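PDB 2GA8: ATP-dependent kinase YFH7 from Saccharomyces cerevisiae, which acts as an ATP-dependent kinase with a P-loop fold and could take part in assembly of the endoplasmic reticulum membrane. Local coordinates for residues 26-31 / 278-283; 197-202 / 263-268. All coordinates share one frame; numbering follows the deposited sequence.

Overall arrangement
Reading from the N terminus, the chain lays down strand 25-30, the middle strand of a five-stranded parallel sheet, and runs straight into the P-loop, which by similarity binds ATP. Much later helix 192-206 lies along one face of that sheet; strand 262-267 then slots in beside strand 25-30, and helix 275-285 follows it. Contact 2 (197-202 with 263-268) closes a loop of 60 residues, which lies wholly within the 246-residue loop of contact 1 (26-31 with 278-283). Their centres lie about 7 Å apart. Backbone pairing of Val27 and Leu29 with Leu265 joins their strands, Thr283 packs on Cys199 between their helices, and a sulfate ion bridges Lys279 and Lys200.

Contact 1 (26-31 / 278-283); sequences CVILVG and KKIYKT. With SO4 (sulfate ion), chain I.
Ile28 on strand 26-30 faces Ile280 and Tyr281 on helix 278-283, and the backbones come nearest at Ile28 and Tyr281, whose CA atoms lie 8.4 Å apart. This is the helix of a beta-alpha-beta crossover, passing from strand 262-267 to strand 290-296 over strand 25-30, the central strand of a P-loop kinase core, which leads into the Walker A loop, where Gly31 is the first of the residues expected by similarity to bind ATP. No hydrogen bond crosses the interface, and it is slight. Ile28 carries the strand's share: with CD1 anti to CA (chi2 175°), it sends that methyl to CG2 of Ile280 at 4.3 Å, and the same methyl lies 4.5 Å from the CA of Tyr281. The Tyr281 side chain also packs on Ile342 and Val344, while Ile280 meets Phe195 of helix 192-206. On the outer side of the helix, the extended Lys279 chain carries NZ to O1 of a sulfate ion, 2.9 Å away, probably from the crystallisation liquor; Lys200 holds the same ion. The carbonyl oxygen of Lys279 accepts two bonds: Thr283 N reaches it at 3.0 Å, and Thr283 OG1, from the opposite face of the carbonyl plane, at 2.7 Å.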
ATOM      1  N   CYS A  26       3.080  -8.475  -7.020  1.00 11.26           N
ATOM      2  CA  CYS A  26       3.174  -7.493  -5.952  1.00 12.74           C
ATOM      3  C   CYS A  26       4.584  -7.401  -5.417  1.00 11.46           C
ATOM      4  O   CYS A  26       5.334  -8.373  -5.427  1.00 11.51           O
ATOM      5  CB  CYS A  26       2.231  -7.857  -4.801  1.00 13.58           C
ATOM      6  SG  CYS A  26       0.464  -7.712  -5.202  1.00 16.65           S
ATOM      7  N   VAL A  27       4.935  -6.211  -4.953  1.00 12.07           N
ATOM      8  CA  VAL A  27       6.242  -5.981  -4.374  1.00 13.05           C
ATOM      9  C   VAL A  27       6.019  -5.314  -3.032  1.00 12.65           C
ATOM     10  O   VAL A  27       5.264  -4.347  -2.933  1.00 11.70           O
ATOM     11  CB  VAL A  27       7.104  -5.045  -5.238  1.00 14.02           C
ATOM     12  CG1 VAL A  27       8.454  -4.808  -4.554  1.00 15.60           C
ATOM     13  CG2 VAL A  27       7.299  -5.643  -6.627  1.00 15.89           C
ATOM     14  N   ILE A  28       6.639  -5.867  -1.999  1.00 12.26           N
ATOM     15  CA  ILE A  28       6.560  -5.295  -0.662  1.00 12.66           C
ATOM     16  C   ILE A  28       7.907  -4.642  -0.396  1.00 12.84           C
ATOM     17  O   ILE A  28       8.953  -5.258  -0.605  1.00 12.66           O
ATOM     18  CB  ILE A  28       6.318  -6.369   0.430  1.00 13.31           C
ATOM     19  CG1 ILE A  28       4.838  -6.771   0.453  1.00 14.33           C
ATOM     20  CG2 ILE A  28       6.738  -5.815   1.807  1.00 13.38           C
ATOM     21  CD1 ILE A  28       4.527  -7.913   1.421  1.00 14.60           C
ATOM     22  N   LEU A  29       7.876  -3.383   0.031  1.00 11.12           N
ATOM     23  CA  LEU A  29       9.096  -2.658   0.351  1.00 11.13           C
ATOM     24  C   LEU A  29       8.902  -2.088   1.753  1.00 10.38           C
ATOM     25  O   LEU A  29       8.046  -1.228   1.969  1.00 12.27           O
ATOM     26  CB  LEU A  29       9.334  -1.519  -0.646  1.00 11.82           C
ATOM     27  CG  LEU A  29      10.546  -0.634  -0.333  1.00 12.91           C
ATOM     28  CD1 LEU A  29      11.810  -1.489  -0.277  1.00 17.37           C
ATOM     29  CD2 LEU A  29      10.676   0.455  -1.402  1.00 17.32           C
ATOM     30  N   VAL A  30       9.687  -2.587   2.700  1.00  9.56           N
ATOM     31  CA  VAL A  30       9.610  -2.138   4.084  1.00 10.78           C
ATOM     32  C   VAL A  30      10.880  -1.419   4.520  1.00 11.09           C
ATOM     33  O   VAL A  30      11.989  -1.806   4.153  1.00 11.66           O
ATOM     34  CB  VAL A  30       9.383  -3.333   5.054  1.00 10.86           C
ATOM     35  CG1 VAL A  30       9.642  -2.902   6.500  1.00 12.02           C
ATOM     36  CG2 VAL A  30       7.960  -3.852   4.917  1.00 12.06           C
ATOM     37  N   GLY A  31      10.697  -0.376   5.316  1.00 11.91           N
ATOM     38  CA  GLY A  31      11.826   0.374   5.830  1.00 12.19           C
ATOM     39  C   GLY A  31      11.325   1.267   6.944  1.00 12.67           C
ATOM     40  O   GLY A  31      10.157   1.658   6.941  1.00 12.68           O
ATOM     41  N   LYS A 278       0.474  -9.028  10.324  1.00 14.29           N
ATOM     42  CA  LYS A 278       1.066 -10.339  10.137  1.00 17.53           C
ATOM     43  C   LYS A 278       0.421 -11.083   8.986  1.00 17.55           C
ATOM     44  O   LYS A 278       1.074 -11.878   8.324  1.00 21.54           O
ATOM     45  CB  LYS A 278       0.945 -11.158  11.427  1.00 19.67           C
ATOM     46  CG  LYS A 278       1.597 -12.524  11.357  1.00 26.22           C
ATOM     47  CD  LYS A 278       1.536 -13.238  12.702  1.00 29.99           C
ATOM     48  CE  LYS A 278       2.213 -14.598  12.631  1.00 34.58           C
ATOM     49  NZ  LYS A 278       2.241 -15.279  13.957  1.00 36.76           N
ATOM     50  N   LYS A 279      -0.857 -10.812   8.740  1.00 15.49           N
ATOM     51  CA  LYS A 279      -1.583 -11.483   7.674  1.00 17.98           C
ATOM     52  C   LYS A 279      -1.268 -10.935   6.280  1.00 18.60           C
ATOM     53  O   LYS A 279      -1.622 -11.549   5.274  1.00 17.13           O
ATOM     54  CB  LYS A 279      -3.087 -11.395   7.948  1.00 18.29           C
ATOM     55  CG  LYS A 279      -3.487 -11.939   9.316  1.00 21.49           C
ATOM     56  CD  LYS A 279      -4.965 -11.709   9.611  1.00 25.13           C
ATOM     57  CE  LYS A 279      -5.305 -12.108  11.039  1.00 28.11           C
ATOM     58  NZ  LYS A 279      -6.728 -11.825  11.393  1.00 29.13           N
ATOM     59  N   ILE A 280      -0.589  -9.792   6.223  1.00 19.62           N
ATOM     60  CA  ILE A 280      -0.245  -9.172   4.943  1.00 20.79           C
ATOM     61  C   ILE A 280       0.664 -10.013   4.067  1.00 21.67           C
ATOM     62  O   ILE A 280       0.341 -10.261   2.902  1.00 21.69           O
ATOM     63  CB  ILE A 280       0.426  -7.798   5.147  1.00 21.02           C
ATOM     64  CG1 ILE A 280      -0.606  -6.808   5.685  1.00 18.34           C
ATOM     65  CG2 ILE A 280       1.013  -7.291   3.826  1.00 19.66           C
ATOM     66  CD1 ILE A 280      -0.023  -5.456   6.038  1.00 20.12           C
ATOM     67  N   TYR A 281       1.803 -10.436   4.611  1.00 19.28           N
ATOM     68  CA  TYR A 281       2.745 -11.248   3.851  1.00 21.39           C
ATOM     69  C   TYR A 281       2.064 -12.473   3.261  1.00 21.14           C
ATOM     70  O   TYR A 281       2.088 -12.680   2.051  1.00 19.73           O
ATOM     71  CB  TYR A 281       3.919 -11.702   4.731  1.00 17.94           C
ATOM     72  CG  TYR A 281       4.834 -12.710   4.063  1.00 18.28           C
ATOM     73  CD1 TYR A 281       5.733 -12.319   3.073  1.00 17.76           C
ATOM     74  CD2 TYR A 281       4.780 -14.060   4.403  1.00 18.59           C
ATOM     75  CE1 TYR A 281       6.558 -13.252   2.431  1.00 20.03           C
ATOM     76  CE2 TYR A 281       5.600 -15.004   3.766  1.00 20.43           C
ATOM     77  CZ  TYR A 281       6.483 -14.590   2.782  1.00 20.11           C
ATOM     78  OH  TYR A 281       7.287 -15.513   2.147  1.00 22.56           O
ATOM     79  N   LYS A 282       1.462 -13.291   4.119  1.00 20.70           N
ATOM     80  CA  LYS A 282       0.799 -14.493   3.645  1.00 20.46           C
ATOM     81  C   LYS A 282      -0.265 -14.194   2.596  1.00 17.91           C
ATOM     82  O   LYS A 282      -0.348 -14.894   1.593  1.00 18.63           O
ATOM     83  CB  LYS A 282       0.172 -15.266   4.810  1.00 22.28           C
ATOM     84  CG  LYS A 282      -0.505 -16.553   4.373  1.00 24.27           C
ATOM     85  CD  LYS A 282      -0.968 -17.383   5.557  1.00 26.46           C
ATOM     86  CE  LYS A 282      -1.719 -18.619   5.084  1.00 25.57           C
ATOM     87  NZ  LYS A 282      -0.891 -19.449   4.170  1.00 26.86           N
ATOM     88  N   THR A 283      -1.072 -13.160   2.819  1.00 16.87           N
ATOM     89  CA  THR A 283      -2.117 -12.823   1.858  1.00 15.62           C
ATOM     90  C   THR A 283      -1.519 -12.536   0.481  1.00 15.17           C
ATOM     91  O   THR A 283      -2.037 -13.002  -0.529  1.00 14.37           O
ATOM     92  CB  THR A 283      -2.965 -11.617   2.330  1.00 16.10           C
ATOM     93  OG1 THR A 283      -3.684 -11.972   3.524  1.00 15.86           O
ATOM     94  CG2 THR A 283      -3.973 -11.226   1.263  1.00 12.91           C
TER
HETATM   95  S   SO4 I 405      -9.141 -12.540   8.724  1.00 69.67           S
HETATM   96  O1  SO4 I 405      -8.656 -11.258   9.274  1.00 69.10           O
HETATM   97  O2  SO4 I 405     -10.356 -12.298   7.921  1.00 69.34           O
HETATM   98  O3  SO4 I 405      -8.097 -13.139   7.870  1.00 68.30           O
HETATM   99  O4  SO4 I 405      -9.459 -13.463   9.832  1.00 68.64           O

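Contact 2 (197-202 / 263-268); sequences QLCKIL and VILEGL. With SO4 (sulfate ion), chain I.
Leu202 meets Val263 and Leu265 through its torsions: it sets CG beside its backbone N (chi1 -68°) and, with CD1 anti to CA, extends that methyl across the gap, while Val263 holds CG1 opposite its N (chi1 179°). CD1 of Leu202 comes to 4.1 Å from CG1 of Val263 and, equally, to 4.1 Å from CD2 of Leu265, tip to tip with both. A turn earlier on the helix, SG of Cys199 lies 4.4 Å from that same CD2 of Leu265. The helix runs nearly antiparallel to the strand, at 162°, with the axes 12.1 Å apart: it is laid along one face of the parallel sheet of the P-loop core, where Val159 of the adjoining strand 156-160 touches Leu198, Val263 and Leu265. Cys199 in addition packs on Ile280 and Leu284 of helix 275-285, which shares this face. Lys200 takes no part in this packing; its NZ bonds O2 of the sulfate ion at 2.8 Å. All four touching side chains are buried and no hydrogen bond links the segments, consistent with this part of the helix being held to the strand mainly by dispersion and the exclusion of water.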
ATOM      1  N   GLN A 197      -7.568  -5.658   3.943  1.00 11.79           N
ATOM      2  CA  GLN A 197      -8.640  -5.868   2.984  1.00 13.29           C
ATOM      3  C   GLN A 197      -8.175  -5.487   1.581  1.00 12.11           C
ATOM      4  O   GLN A 197      -8.544  -6.136   0.608  1.00 12.49           O
ATOM      5  CB  GLN A 197      -9.884  -5.061   3.371  1.00 13.07           C
ATOM      6  CG  GLN A 197     -11.141  -5.456   2.601  1.00 15.16           C
ATOM      7  CD  GLN A 197     -11.464  -6.942   2.716  1.00 16.12           C
ATOM      8  OE1 GLN A 197     -11.363  -7.530   3.790  1.00 19.10           O
ATOM      9  NE2 GLN A 197     -11.868  -7.548   1.605  1.00 18.13           N
ATOM     10  N   LEU A 198      -7.370  -4.435   1.466  1.00 11.93           N
ATOM     11  CA  LEU A 198      -6.859  -4.058   0.150  1.00 11.92           C
ATOM     12  C   LEU A 198      -5.988  -5.206  -0.358  1.00 11.59           C
ATOM     13  O   LEU A 198      -6.032  -5.552  -1.537  1.00 12.36           O
ATOM     14  CB  LEU A 198      -6.025  -2.771   0.226  1.00 11.75           C
ATOM     15  CG  LEU A 198      -5.282  -2.377  -1.059  1.00 11.19           C
ATOM     16  CD1 LEU A 198      -6.278  -2.141  -2.185  1.00 13.00           C
ATOM     17  CD2 LEU A 198      -4.449  -1.115  -0.809  1.00 13.99           C
ATOM     18  N   CYS A 199      -5.199  -5.801   0.531  1.00 11.14           N
ATOM     19  CA  CYS A 199      -4.339  -6.911   0.126  1.00 11.00           C
ATOM     20  C   CYS A 199      -5.147  -8.119  -0.334  1.00 10.40           C
ATOM     21  O   CYS A 199      -4.744  -8.802  -1.265  1.00 10.79           O
ATOM     22  CB  CYS A 199      -3.389  -7.304   1.254  1.00 11.12           C
ATOM     23  SG  CYS A 199      -2.172  -6.024   1.610  1.00 12.36           S
ATOM     24  N   LYS A 200      -6.294  -8.369   0.299  1.00 11.43           N
ATOM     25  CA  LYS A 200      -7.144  -9.494  -0.106  1.00 13.33           C
ATOM     26  C   LYS A 200      -7.738  -9.206  -1.489  1.00 12.18           C
ATOM     27  O   LYS A 200      -7.894 -10.105  -2.314  1.00 12.95           O
ATOM     28  CB  LYS A 200      -8.285  -9.699   0.891  1.00 12.23           C
ATOM     29  CG  LYS A 200      -7.847 -10.145   2.273  1.00 15.21           C
ATOM     30  CD  LYS A 200      -9.063 -10.501   3.126  1.00 17.55           C
ATOM     31  CE  LYS A 200      -8.651 -11.098   4.459  1.00 19.62           C
ATOM     32  NZ  LYS A 200      -9.847 -11.499   5.255  1.00 21.74           N
ATOM     33  N   ILE A 201      -8.087  -7.946  -1.723  1.00 11.75           N
ATOM     34  CA  ILE A 201      -8.644  -7.527  -2.999  1.00 12.43           C
ATOM     35  C   ILE A 201      -7.576  -7.693  -4.073  1.00 11.65           C
ATOM     36  O   ILE A 201      -7.842  -8.215  -5.156  1.00 10.85           O
ATOM     37  CB  ILE A 201      -9.106  -6.049  -2.935  1.00 13.21           C
ATOM     38  CG1 ILE A 201     -10.376  -5.952  -2.086  1.00 15.24           C
ATOM     39  CG2 ILE A 201      -9.327  -5.496  -4.339  1.00 14.30           C
ATOM     40  CD1 ILE A 201     -10.854  -4.540  -1.845  1.00 19.41           C
ATOM     41  N   LEU A 202      -6.357  -7.257  -3.767  1.00 10.83           N
ATOM     42  CA  LEU A 202      -5.270  -7.388  -4.726  1.00 11.42           C
ATOM     43  C   LEU A 202      -4.965  -8.851  -5.037  1.00 11.49           C
ATOM     44  O   LEU A 202      -4.733  -9.216  -6.192  1.00 14.03           O
ATOM     45  CB  LEU A 202      -4.008  -6.697  -4.201  1.00 12.67           C
ATOM     46  CG  LEU A 202      -4.093  -5.174  -4.101  1.00 12.96           C
ATOM     47  CD1 LEU A 202      -2.802  -4.628  -3.503  1.00 15.67           C
ATOM     48  CD2 LEU A 202      -4.328  -4.588  -5.490  1.00 16.07           C
ATOM     49  N   VAL A 263       2.159  -3.961  -8.633  1.00 10.97           N
ATOM     50  CA  VAL A 263       1.748  -3.100  -7.533  1.00 10.84           C
ATOM     51  C   VAL A 263       2.881  -3.092  -6.523  1.00 10.82           C
ATOM     52  O   VAL A 263       3.291  -4.140  -6.019  1.00 10.14           O
ATOM     53  CB  VAL A 263       0.452  -3.612  -6.848  1.00 10.86           C
ATOM     54  CG1 VAL A 263       0.080  -2.700  -5.681  1.00 12.36           C
ATOM     55  CG2 VAL A 263      -0.677  -3.659  -7.854  1.00 12.72           C
ATOM     56  N   ILE A 264       3.401  -1.900  -6.252  1.00 10.39           N
ATOM     57  CA  ILE A 264       4.501  -1.743  -5.319  1.00 11.16           C
ATOM     58  C   ILE A 264       3.957  -1.152  -4.024  1.00 10.14           C
ATOM     59  O   ILE A 264       3.575   0.008  -3.982  1.00 12.10           O
ATOM     60  CB  ILE A 264       5.577  -0.808  -5.911  1.00 11.84           C
ATOM     61  CG1 ILE A 264       6.110  -1.407  -7.216  1.00 12.90           C
ATOM     62  CG2 ILE A 264       6.709  -0.612  -4.910  1.00 15.87           C
ATOM     63  CD1 ILE A 264       6.796  -0.386  -8.125  1.00 16.04           C
ATOM     64  N   LEU A 265       3.911  -1.968  -2.977  1.00 10.10           N
ATOM     65  CA  LEU A 265       3.406  -1.521  -1.690  1.00 11.27           C
ATOM     66  C   LEU A 265       4.586  -1.201  -0.793  1.00 11.68           C
ATOM     67  O   LEU A 265       5.472  -2.033  -0.614  1.00 11.82           O
ATOM     68  CB  LEU A 265       2.548  -2.615  -1.047  1.00 12.49           C
ATOM     69  CG  LEU A 265       1.343  -3.066  -1.879  1.00 15.03           C
ATOM     70  CD1 LEU A 265       1.715  -4.291  -2.698  1.00 15.16           C
ATOM     71  CD2 LEU A 265       0.180  -3.389  -0.958  1.00 16.43           C
ATOM     72  N   GLU A 266       4.610   0.013  -0.250  1.00 10.92           N
ATOM     73  CA  GLU A 266       5.706   0.416   0.626  1.00 11.60           C
ATOM     74  C   GLU A 266       5.135   0.907   1.942  1.00 10.27           C
ATOM     75  O   GLU A 266       4.104   1.580   1.969  1.00  9.66           O
ATOM     76  CB  GLU A 266       6.548   1.519  -0.030  1.00 14.21           C
ATOM     77  CG  GLU A 266       5.760   2.762  -0.413  1.00 15.91           C
ATOM     78  CD  GLU A 266       5.867   3.887   0.604  1.00 19.35           C
ATOM     79  OE1 GLU A 266       6.341   3.649   1.736  1.00 16.28           O
ATOM     80  OE2 GLU A 266       5.456   5.017   0.266  1.00 19.89           O
ATOM     81  N   GLY A 267       5.797   0.555   3.035  1.00  9.38           N
ATOM     82  CA  GLY A 267       5.314   0.984   4.333  1.00 10.53           C
ATOM     83  C   GLY A 267       6.131   0.452   5.491  1.00  9.85           C
ATOM     84  O   GLY A 267       7.008  -0.403   5.331  1.00 10.79           O
ATOM     85  N   LEU A 268       5.823   0.961   6.674  1.00 10.22           N
ATOM     86  CA  LEU A 268       6.520   0.577   7.893  1.00 10.86           C
ATOM     87  C   LEU A 268       6.215  -0.827   8.401  1.00 12.43           C
ATOM     88  O   LEU A 268       7.110  -1.545   8.850  1.00  9.86           O
ATOM     89  CB  LEU A 268       6.148   1.543   9.017  1.00 11.82           C
ATOM     90  CG  LEU A 268       6.449   3.036   8.894  1.00 12.51           C
ATOM     91  CD1 LEU A 268       5.624   3.795   9.930  1.00 12.94           C
ATOM     92  CD2 LEU A 268       7.940   3.279   9.098  1.00 11.31           C
TER
HETATM   93  S   SO4 I 405      -9.141 -12.540   8.724  1.00 69.67           S
HETATM   94  O1  SO4 I 405      -8.656 -11.258   9.274  1.00 69.10           O
HETATM   95  O2  SO4 I 405     -10.356 -12.298   7.921  1.00 69.34           O
HETATM   96  O3  SO4 I 405      -8.097 -13.139   7.870  1.00 68.30           O
HETATM   97  O4  SO4 I 405      -9.459 -13.463   9.832  1.00 68.64           O